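Local coordinates for 30-kDa cleavage and polyadenylation specificity factor 30 (Arabidopsis thaliana, PDB 5ZUU), which acts in pre-mRNA 3'-end formation and poly(A) site selection, and binds m6A-modified RNA through the YTH domain described here, at residues S79-Y84 with R101-K106; E51-V56 with A75-R80; C111-H116 with S150-E155. All blocks are in the same frame, centred on the assembly; numbering follows the deposited sequence.

Contact 1: residues S79-Y84 with R101-K106; sequences SRIGGY and RNFSVK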
loop_
_atom_site.group_PDB
_atom_site.type_symbol
_atom_site.label_atom_id
_atom_site.label_comp_id
_atom_site.label_asym_id
_atom_site.label_seq_id
_atom_site.Cartn_x
_atom_site.Cartn_y
_atom_site.Cartn_z
ATOM N N SER A 79 5.670 -10.670 0.589
ATOM C CA SER A 79 5.556 -12.101 0.821
ATOM C C SER A 79 4.125 -12.560 0.547
ATOM O O SER A 79 3.190 -11.775 0.590
ATOM C CB SER A 79 5.992 -12.510 2.231
ATOM O OG SER A 79 5.047 -12.051 3.179
ATOM N N ARG A 80 4.006 -13.851 0.276
ATOM C CA ARG A 80 2.738 -14.537 0.109
ATOM C C ARG A 80 2.099 -14.660 1.507
ATOM O O ARG A 80 2.787 -14.810 2.455
ATOM C CB ARG A 80 2.963 -15.883 -0.552
ATOM C CG ARG A 80 1.644 -16.547 -0.964
ATOM C CD ARG A 80 1.943 -17.735 -1.812
ATOM N NE ARG A 80 0.787 -18.179 -2.599
ATOM C CZ ARG A 80 -0.214 -18.978 -2.169
ATOM N NH1 ARG A 80 -1.154 -19.344 -3.049
ATOM N NH2 ARG A 80 -0.311 -19.413 -0.902
ATOM N N ILE A 81 0.804 -14.460 1.652
ATOM C CA ILE A 81 0.153 -14.617 2.959
ATOM C C ILE A 81 0.108 -16.122 3.332
ATOM O O ILE A 81 -0.353 -16.970 2.559
ATOM C CB ILE A 81 -1.278 -14.065 2.968
ATOM C CG1 ILE A 81 -1.335 -12.559 2.550
ATOM C CG2 ILE A 81 -1.858 -14.234 4.357
ATOM C CD1 ILE A 81 -2.743 -11.995 2.265
ATOM N N GLY A 82 0.510 -16.414 4.554
ATOM C CA GLY A 82 0.697 -17.769 5.037
ATOM C C GLY A 82 2.148 -17.756 5.421
ATOM O O GLY A 82 2.944 -17.054 4.816
ATOM N N GLY A 83 2.535 -18.424 6.446
ATOM C CA GLY A 83 3.978 -18.355 6.761
ATOM C C GLY A 83 4.168 -17.298 7.847
ATOM O O GLY A 83 3.522 -16.235 7.830
ATOM N N TYR A 84 5.019 -17.581 8.831
ATOM C CA TYR A 84 5.189 -16.626 9.880
ATOM C C TYR A 84 5.985 -15.394 9.359
ATOM O O TYR A 84 7.004 -15.528 8.721
ATOM C CB TYR A 84 5.913 -17.213 11.079
ATOM C CG TYR A 84 6.232 -16.146 12.091
ATOM C CD1 TYR A 84 5.265 -15.660 12.932
ATOM C CD2 TYR A 84 7.508 -15.592 12.152
ATOM C CE1 TYR A 84 5.561 -14.650 13.855
ATOM C CE2 TYR A 84 7.837 -14.624 13.074
ATOM C CZ TYR A 84 6.864 -14.147 13.923
ATOM O OH TYR A 84 7.218 -13.178 14.833
ATOM N N ARG A 101 -3.413 -13.096 8.661
ATOM C CA ARG A 101 -2.025 -13.275 8.963
ATOM C C ARG A 101 -1.181 -12.079 8.446
ATOM O O ARG A 101 -1.482 -11.485 7.382
ATOM C CB ARG A 101 -1.545 -14.554 8.322
ATOM C CG ARG A 101 -2.211 -15.804 8.866
ATOM C CD ARG A 101 -1.956 -16.949 7.904
ATOM N NE ARG A 101 -2.759 -18.098 8.323
ATOM C CZ ARG A 101 -2.325 -19.324 8.611
ATOM N NH1 ARG A 101 -1.064 -19.707 8.437
ATOM N NH2 ARG A 101 -3.216 -20.222 8.990
ATOM N N ASN A 102 -0.130 -11.741 9.199
ATOM C CA ASN A 102 0.745 -10.648 8.814
ATOM C C ASN A 102 1.470 -11.101 7.585
ATOM O O ASN A 102 1.848 -12.264 7.495
ATOM C CB ASN A 102 1.808 -10.350 9.903
ATOM C CG ASN A 102 1.235 -9.690 11.133
ATOM O OD1 ASN A 102 0.116 -9.180 11.147
ATOM N ND2 ASN A 102 2.062 -9.614 12.178
ATOM N N PHE A 103 1.681 -10.197 6.635
ATOM C CA PHE A 103 2.624 -10.429 5.527
ATOM C C PHE A 103 3.568 -9.203 5.302
ATOM O O PHE A 103 3.326 -8.137 5.789
ATOM C CB PHE A 103 1.851 -10.828 4.248
ATOM C CG PHE A 103 0.912 -9.751 3.760
ATOM C CD1 PHE A 103 -0.372 -9.629 4.289
ATOM C CD2 PHE A 103 1.340 -8.796 2.806
ATOM C CE1 PHE A 103 -1.235 -8.592 3.886
ATOM C CE2 PHE A 103 0.484 -7.744 2.420
ATOM C CZ PHE A 103 -0.816 -7.650 2.931
ATOM N N SER A 104 4.669 -9.397 4.608
ATOM C CA SER A 104 5.617 -8.320 4.338
ATOM C C SER A 104 5.146 -7.377 3.264
ATOM O O SER A 104 4.576 -7.795 2.240
ATOM C CB SER A 104 6.938 -8.858 3.764
ATOM O OG SER A 104 7.466 -9.737 4.659
ATOM N N VAL A 105 5.488 -6.124 3.468
ATOM C CA VAL A 105 5.341 -5.107 2.449
ATOM C C VAL A 105 6.598 -4.249 2.493
ATOM O O VAL A 105 7.249 -4.182 3.512
ATOM C CB VAL A 105 4.040 -4.273 2.588
ATOM C CG1 VAL A 105 2.862 -5.165 2.552
ATOM C CG2 VAL A 105 4.000 -3.465 3.874
ATOM N N LYS A 106 6.924 -3.637 1.361
ATOM C CA LYS A 106 7.967 -2.624 1.254
ATOM C C LYS A 106 7.310 -1.347 0.787
ATOM O O LYS A 106 6.787 -1.292 -0.326
ATOM C CB LYS A 106 8.945 -3.087 0.247
ATOM C CG LYS A 106 9.992 -2.099 -0.231
ATOM C CD LYS A 106 10.918 -2.909 -1.144
ATOM C CE LYS A 106 11.572 -2.118 -2.246
ATOM N NZ LYS A 106 12.891 -1.703 -1.746
HETATM O O HOH W 1 2.199 -14.757 6.143
HETATM O O HOH W 2 2.474 -13.937 9.821
#
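Ser79 and Ile81 meet Ser104 and Phe103 where the loop leaving strand 70-77 runs beside the start of strand 103-114. These are neighbouring antiparallel strands in the mixed sheet of the YTH domain, a member of the PUA clan. The polar part begins at Ser79. Its OG lies between the backbone N and the carbonyl carbon (chi1 70°) and accepts the N-H of Ser104. This bond is nearly straight, with Ser104 N 3.0 Å from Ser79 OG and an N-H...O angle of 168°. The acceptor is thus a side-chain oxygen, two residues past the end of strand 70-77. The return bond, Ser79 N to Ser104 O, is weak. Ser79 O is buried here and has no hydrogen-bond partner in the model.

The apolar part is carried by Ile81. Its CG1 lies against Phe103 CD1 at 3.5 Å, and its CD1 touches Phe103 CD1 and CE1. The other branch, CG2, rests on Arg101 CB at 4.0 Å. Helix 46-55 also packs on Ile81, through Glu46 and Leu49. An alanine here would probably open a gap beside the Phe103 ring and take away the CG2 contact with Arg101 CB.

Farther out, Arg101 CD passes Gly82 CA at 4.0 Å. Gly82 and Gly83 have positive phi values, at which a CB would press on the preceding carbonyl oxygen. Two waters join the backbones at this end. One accepts the N-H of Gly82 and also lies close to Gly83 O and Asn102 O. The other donates to both carbonyls, its oxygen 3.2 Å from Gly83 O and 2.9 Å from Asn102 O.

Contact 2: residues E51-V56 with A75-R80; sequences EAFDSV and AKMTSR
Phe53 and Arg80 both carry CG anti to the backbone N, with chi1 -172° and -170°. The first torsion sends Phe53 CG off helix 46-55; the ring beyond it lies against the loop that follows strand 70-77. The second starts an extended Arg80 chain that runs past the ring to Asp54.

One face of the Phe53 ring takes the Ser79-Arg80 peptide. Arg80 N lies 3.6 Å above the ring plane, offset toward the rim. Arg80 CB also touches the ring, 3.7 Å from Phe53 CD2. At the ring edge, Met77 O lies in the plane and 3.4 Å from Phe53 CE1. This carbonyl oxygen is buried by the contact and has no hydrogen-bond partner in the model. The Met77 side chain adds a Met-aromatic contact, with SD 5.1 Å from the Phe53 ring centroid in an oblique position.

Beyond the ring, Arg80 holds Asp54 side-on in a two-nitrogen salt bridge. NE of Arg80 is 2.8 Å from Asp54 OD1, and NH1 of Arg80 is 3.0 Å from Asp54 OD2. Each oxygen uses its syn lone pair. The carboxylate and guanidinium planes are only 7° apart.

The contact fastens the last turn of helix 46-55 to the exit of a sheet strand. The paired bonds hold the two charged groups nearly in one plane and probably balance their charges at the protein surface.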
loop_
_atom_site.group_PDB
_atom_site.type_symbol
_atom_site.label_atom_id
_atom_site.label_comp_id
_atom_site.label_asym_id
_atom_site.label_seq_id
_atom_site.Cartn_x
_atom_site.Cartn_y
_atom_site.Cartn_z
ATOM N N GLU A 51 -3.678 -14.667 -4.882
ATOM C CA GLU A 51 -3.847 -14.938 -6.295
ATOM C C GLU A 51 -3.066 -13.887 -7.094
ATOM O O GLU A 51 -2.446 -14.176 -8.096
ATOM C CB GLU A 51 -5.369 -14.948 -6.640
ATOM C CG GLU A 51 -5.772 -15.450 -8.048
ATOM C CD GLU A 51 -5.638 -14.385 -9.179
ATOM O OE1 GLU A 51 -5.531 -14.760 -10.381
ATOM O OE2 GLU A 51 -5.621 -13.163 -8.904
ATOM N N ALA A 52 -3.142 -12.635 -6.678
ATOM C CA ALA A 52 -2.389 -11.551 -7.355
ATOM C C ALA A 52 -0.881 -11.772 -7.142
ATOM O O ALA A 52 -0.123 -11.737 -8.108
ATOM C CB ALA A 52 -2.838 -10.206 -6.823
ATOM N N PHE A 53 -0.477 -12.088 -5.912
ATOM C CA PHE A 53 0.910 -12.294 -5.634
ATOM C C PHE A 53 1.477 -13.379 -6.501
ATOM O O PHE A 53 2.552 -13.220 -7.022
ATOM C CB PHE A 53 1.150 -12.635 -4.150
ATOM C CG PHE A 53 2.603 -12.680 -3.763
ATOM C CD1 PHE A 53 3.272 -11.519 -3.405
ATOM C CD2 PHE A 53 3.288 -13.913 -3.717
ATOM C CE1 PHE A 53 4.622 -11.576 -3.040
ATOM C CE2 PHE A 53 4.633 -13.980 -3.340
ATOM C CZ PHE A 53 5.288 -12.798 -2.993
ATOM N N ASP A 54 0.746 -14.471 -6.727
ATOM C CA ASP A 54 1.262 -15.547 -7.558
ATOM C C ASP A 54 1.285 -15.178 -9.043
ATOM O O ASP A 54 2.083 -15.753 -9.782
ATOM C CB ASP A 54 0.390 -16.835 -7.411
ATOM C CG ASP A 54 0.412 -17.420 -6.035
ATOM O OD1 ASP A 54 1.246 -17.035 -5.164
ATOM O OD2 ASP A 54 -0.509 -18.228 -5.793
ATOM N N SER A 55 0.370 -14.314 -9.493
ATOM C CA SER A 55 0.167 -14.037 -10.915
ATOM C C SER A 55 1.184 -13.121 -11.584
ATOM O O SER A 55 1.376 -13.231 -12.787
ATOM C CB SER A 55 -1.190 -13.362 -11.147
ATOM O OG SER A 55 -1.213 -12.120 -10.463
ATOM N N VAL A 56 1.753 -12.168 -10.843
ATOM C CA VAL A 56 2.591 -11.103 -11.457
ATOM C C VAL A 56 3.765 -10.850 -10.584
ATOM O O VAL A 56 3.724 -11.184 -9.416
ATOM C CB VAL A 56 1.820 -9.741 -11.633
ATOM C CG1 VAL A 56 0.684 -9.863 -12.613
ATOM C CG2 VAL A 56 1.270 -9.242 -10.318
ATOM N N ALA A 75 2.835 0.480 -1.484
ATOM C CA ALA A 75 3.780 -0.569 -1.057
ATOM C C ALA A 75 3.711 -1.719 -2.004
ATOM O O ALA A 75 2.718 -1.902 -2.680
ATOM C CB ALA A 75 3.451 -1.021 0.367
ATOM N N LYS A 76 4.808 -2.438 -2.130
ATOM C CA LYS A 76 4.827 -3.685 -2.805
ATOM C C LYS A 76 4.548 -4.800 -1.774
ATOM O O LYS A 76 5.154 -4.811 -0.704
ATOM C CB LYS A 76 6.218 -3.930 -3.398
ATOM C CG LYS A 76 6.335 -5.243 -4.113
ATOM C CD LYS A 76 7.733 -5.381 -4.637
ATOM C CE LYS A 76 8.159 -6.804 -4.715
ATOM N NZ LYS A 76 7.742 -7.380 -5.996
ATOM N N MET A 77 3.649 -5.717 -2.107
ATOM C CA MET A 77 3.449 -6.938 -1.321
ATOM C C MET A 77 4.698 -7.798 -1.494
ATOM O O MET A 77 4.996 -8.189 -2.585
ATOM C CB MET A 77 2.226 -7.650 -1.837
ATOM C CG MET A 77 1.797 -8.865 -1.063
ATOM S SD MET A 77 0.309 -9.563 -1.778
ATOM C CE MET A 77 0.135 -11.017 -0.717
ATOM N N THR A 78 5.467 -8.061 -0.457
ATOM C CA THR A 78 6.709 -8.837 -0.655
ATOM C C THR A 78 6.728 -10.212 -0.080
ATOM O O THR A 78 7.727 -10.879 -0.243
ATOM C CB THR A 78 7.902 -8.094 -0.088
ATOM O OG1 THR A 78 7.611 -7.733 1.239
ATOM C CG2 THR A 78 8.096 -6.781 -0.832
ATOM N N SER A 79 5.670 -10.670 0.589
ATOM C CA SER A 79 5.556 -12.101 0.821
ATOM C C SER A 79 4.125 -12.560 0.547
ATOM O O SER A 79 3.190 -11.775 0.590
ATOM C CB SER A 79 5.992 -12.510 2.231
ATOM O OG SER A 79 5.047 -12.051 3.179
ATOM N N ARG A 80 4.006 -13.851 0.276
ATOM C CA ARG A 80 2.738 -14.537 0.109
ATOM C C ARG A 80 2.099 -14.660 1.507
ATOM O O ARG A 80 2.787 -14.810 2.455
ATOM C CB ARG A 80 2.963 -15.883 -0.552
ATOM C CG ARG A 80 1.644 -16.547 -0.964
ATOM C CD ARG A 80 1.943 -17.735 -1.812
ATOM N NE ARG A 80 0.787 -18.179 -2.599
ATOM C CZ ARG A 80 -0.214 -18.978 -2.169
ATOM N NH1 ARG A 80 -1.154 -19.344 -3.049
ATOM N NH2 ARG A 80 -0.311 -19.413 -0.902
#

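Contact 3: residues C111-H116 with S150-E155; sequences CELSFH and SLLYLE
Leu113 and Cys111 point from strand 103-114 at the end of helix 142-154. Leu113 CD2 touches Leu151 CB and Leu152 CD2, each at 3.7 Å. The Leu113 and Leu152 side chains cross at about a right angle. Cys111 SG closes on the same methyl, 3.6 Å from Leu152 CD2, so this one methyl of Leu152 touches both strand residues. Glu155, at the end of its segment, also packs on both residues through its methylenes. Its CB lies 3.7 Å from Cys111 CB, and its CG lies 3.8 Å from Leu113 CD1.

The Glu155 chain then bends at chi2 (-57°), which turns CD away from an extended path. The carboxylate ends beside the strand backbone. A water there donates to Glu155 OE2 and to Glu112 O, its oxygen 3.2 Å from Glu112 O. Outside the two segments, Glu155 OE1 forms a salt bridge with Lys117, and Glu155 O accepts from Lys109 NZ.

The axes of strand 111-114 and helix 150-154 come within 8.1 Å, with 118° between their directions. Phe71 and Cys74 of strand 70-77 pack on Leu152. At the end of the strand, Ser114 OG accepts from His116 N in an ST turn that spans Phe115, and Phe115 packs on a phosphate of the bound RNA.

The contact joins helix to sheet by apolar packing, with polar links at its border. The Lys117 pairing is likely to offset the charge that Glu155 brings to the edge of this packing.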
loop_
_atom_site.group_PDB
_atom_site.type_symbol
_atom_site.label_atom_id
_atom_site.label_comp_id
_atom_site.label_asym_id
_atom_site.label_seq_id
_atom_site.Cartn_x
_atom_site.Cartn_y
_atom_site.Cartn_z
ATOM N N CYS A 111 3.083 9.727 1.102
ATOM C CA CYS A 111 2.704 11.092 0.722
ATOM C C CYS A 111 1.248 11.333 1.138
ATOM O O CYS A 111 0.724 10.490 1.799
ATOM C CB CYS A 111 2.860 11.221 -0.785
ATOM S SG CYS A 111 1.672 10.201 -1.750
ATOM N N GLU A 112 0.633 12.484 0.865
ATOM C CA GLU A 112 -0.785 12.684 1.103
ATOM C C GLU A 112 -1.420 13.125 -0.192
ATOM O O GLU A 112 -1.245 14.278 -0.617
ATOM C CB GLU A 112 -1.087 13.731 2.186
ATOM C CG GLU A 112 -0.747 13.333 3.627
ATOM C CD GLU A 112 -1.695 12.254 4.239
ATOM O OE1 GLU A 112 -2.865 12.071 3.796
ATOM O OE2 GLU A 112 -1.266 11.606 5.216
ATOM N N LEU A 113 -2.122 12.218 -0.849
ATOM C CA LEU A 113 -2.699 12.517 -2.134
ATOM C C LEU A 113 -4.206 12.707 -1.940
ATOM O O LEU A 113 -4.963 11.775 -1.636
ATOM C CB LEU A 113 -2.431 11.398 -3.108
ATOM C CG LEU A 113 -3.111 11.537 -4.480
ATOM C CD1 LEU A 113 -2.490 12.681 -5.263
ATOM C CD2 LEU A 113 -2.949 10.239 -5.267
ATOM N N SER A 114 -4.633 13.938 -2.048
ATOM C CA SER A 114 -6.044 14.280 -1.916
ATOM C C SER A 114 -6.909 13.627 -2.986
ATOM O O SER A 114 -6.511 13.534 -4.145
ATOM C CB SER A 114 -6.177 15.813 -2.061
ATOM O OG SER A 114 -7.524 16.146 -2.214
ATOM N N PHE A 115 -8.097 13.199 -2.588
ATOM C CA PHE A 115 -9.102 12.613 -3.484
ATOM C C PHE A 115 -9.557 13.622 -4.565
ATOM O O PHE A 115 -9.950 13.227 -5.667
ATOM C CB PHE A 115 -10.366 12.118 -2.710
ATOM C CG PHE A 115 -10.169 10.891 -1.815
ATOM C CD1 PHE A 115 -9.106 10.029 -1.939
ATOM C CD2 PHE A 115 -11.144 10.571 -0.833
ATOM C CE1 PHE A 115 -8.957 8.931 -1.097
ATOM C CE2 PHE A 115 -10.983 9.456 -0.008
ATOM C CZ PHE A 115 -9.903 8.635 -0.162
ATOM N N HIS A 116 -9.549 14.904 -4.223
ATOM C CA HIS A 116 -9.869 15.992 -5.177
ATOM C C HIS A 116 -9.006 15.817 -6.403
ATOM O O HIS A 116 -9.489 15.877 -7.572
ATOM C CB HIS A 116 -9.629 17.367 -4.527
ATOM C CG HIS A 116 -10.204 18.503 -5.320
ATOM N ND1 HIS A 116 -11.532 18.521 -5.733
ATOM C CD2 HIS A 116 -9.617 19.598 -5.864
ATOM C CE1 HIS A 116 -11.732 19.608 -6.470
ATOM N NE2 HIS A 116 -10.596 20.286 -6.536
ATOM N N SER A 150 0.908 6.887 -10.326
ATOM C CA SER A 150 1.682 8.009 -10.839
ATOM C C SER A 150 1.341 9.344 -10.116
ATOM O O SER A 150 2.241 10.149 -9.896
ATOM C CB SER A 150 1.594 8.087 -12.366
ATOM O OG SER A 150 0.495 8.883 -12.660
ATOM N N LEU A 151 0.086 9.548 -9.687
ATOM C CA LEU A 151 -0.279 10.753 -8.945
ATOM C C LEU A 151 0.403 10.817 -7.565
ATOM O O LEU A 151 0.713 11.916 -7.041
ATOM C CB LEU A 151 -1.798 10.876 -8.736
ATOM C CG LEU A 151 -2.590 11.035 -10.025
ATOM C CD1 LEU A 151 -4.091 10.919 -9.790
ATOM C CD2 LEU A 151 -2.267 12.346 -10.747
ATOM N N LEU A 152 0.547 9.647 -6.951
ATOM C CA LEU A 152 1.235 9.548 -5.688
ATOM C C LEU A 152 2.684 10.087 -5.825
ATOM O O LEU A 152 3.149 10.823 -4.959
ATOM C CB LEU A 152 1.308 8.105 -5.205
ATOM C CG LEU A 152 0.032 7.344 -4.802
ATOM C CD1 LEU A 152 0.415 5.867 -4.574
ATOM C CD2 LEU A 152 -0.555 7.982 -3.551
ATOM N N TYR A 153 3.383 9.668 -6.869
ATOM C CA TYR A 153 4.760 10.123 -7.136
ATOM C C TYR A 153 4.876 11.644 -7.494
ATOM O O TYR A 153 5.982 12.177 -7.457
ATOM C CB TYR A 153 5.378 9.271 -8.206
ATOM C CG TYR A 153 5.814 7.967 -7.619
ATOM C CD1 TYR A 153 7.074 7.826 -7.012
ATOM C CD2 TYR A 153 4.950 6.872 -7.606
ATOM C CE1 TYR A 153 7.448 6.617 -6.449
ATOM C CE2 TYR A 153 5.312 5.679 -7.055
ATOM C CZ TYR A 153 6.554 5.542 -6.449
ATOM O OH TYR A 153 6.907 4.297 -5.972
ATOM N N LEU A 154 3.772 12.336 -7.814
ATOM C CA LEU A 154 3.798 13.771 -7.924
ATOM C C LEU A 154 3.786 14.468 -6.587
ATOM O O LEU A 154 4.187 15.628 -6.526
ATOM C CB LEU A 154 2.641 14.293 -8.787
ATOM C CG LEU A 154 2.577 13.706 -10.161
ATOM C CD1 LEU A 154 1.312 14.219 -10.817
ATOM C CD2 LEU A 154 3.776 14.014 -11.009
ATOM N N GLU A 155 3.351 13.813 -5.511
ATOM C CA GLU A 155 3.286 14.466 -4.221
ATOM C C GLU A 155 4.589 14.414 -3.502
ATOM O O GLU A 155 5.339 13.465 -3.650
ATOM C CB GLU A 155 2.189 13.883 -3.300
ATOM C CG GLU A 155 0.805 14.045 -3.863
ATOM C CD GLU A 155 0.464 15.504 -4.147
ATOM O OE1 GLU A 155 -0.191 15.796 -5.200
ATOM O OE2 GLU A 155 0.781 16.362 -3.292
HETATM O O HOH W 3 0.944 16.616 -0.800
#

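How the contacts relate
Contacts 1 and 2 adjoin, with centres 9 Å apart, and share Ser79 and Arg80. Ser104 O of contact 1 and Thr78 N of contact 2 lie 2.9 Å apart, a probable hydrogen bond that carries the pairing one residue past strand 70-77. The loop after that strand meets helix 46-55 in contact 2 and the start of strand 103-114 in contact 1. Strand 103-114 then runs to contact 3, on the opposite side of the chain's centre. The centre of contact 3 is about 26 Å from that of contact 1. The nearest atom of contact 3 is about 4 Å from the bound RNA. The nearest atom of contact 1 is about 14 Å from it.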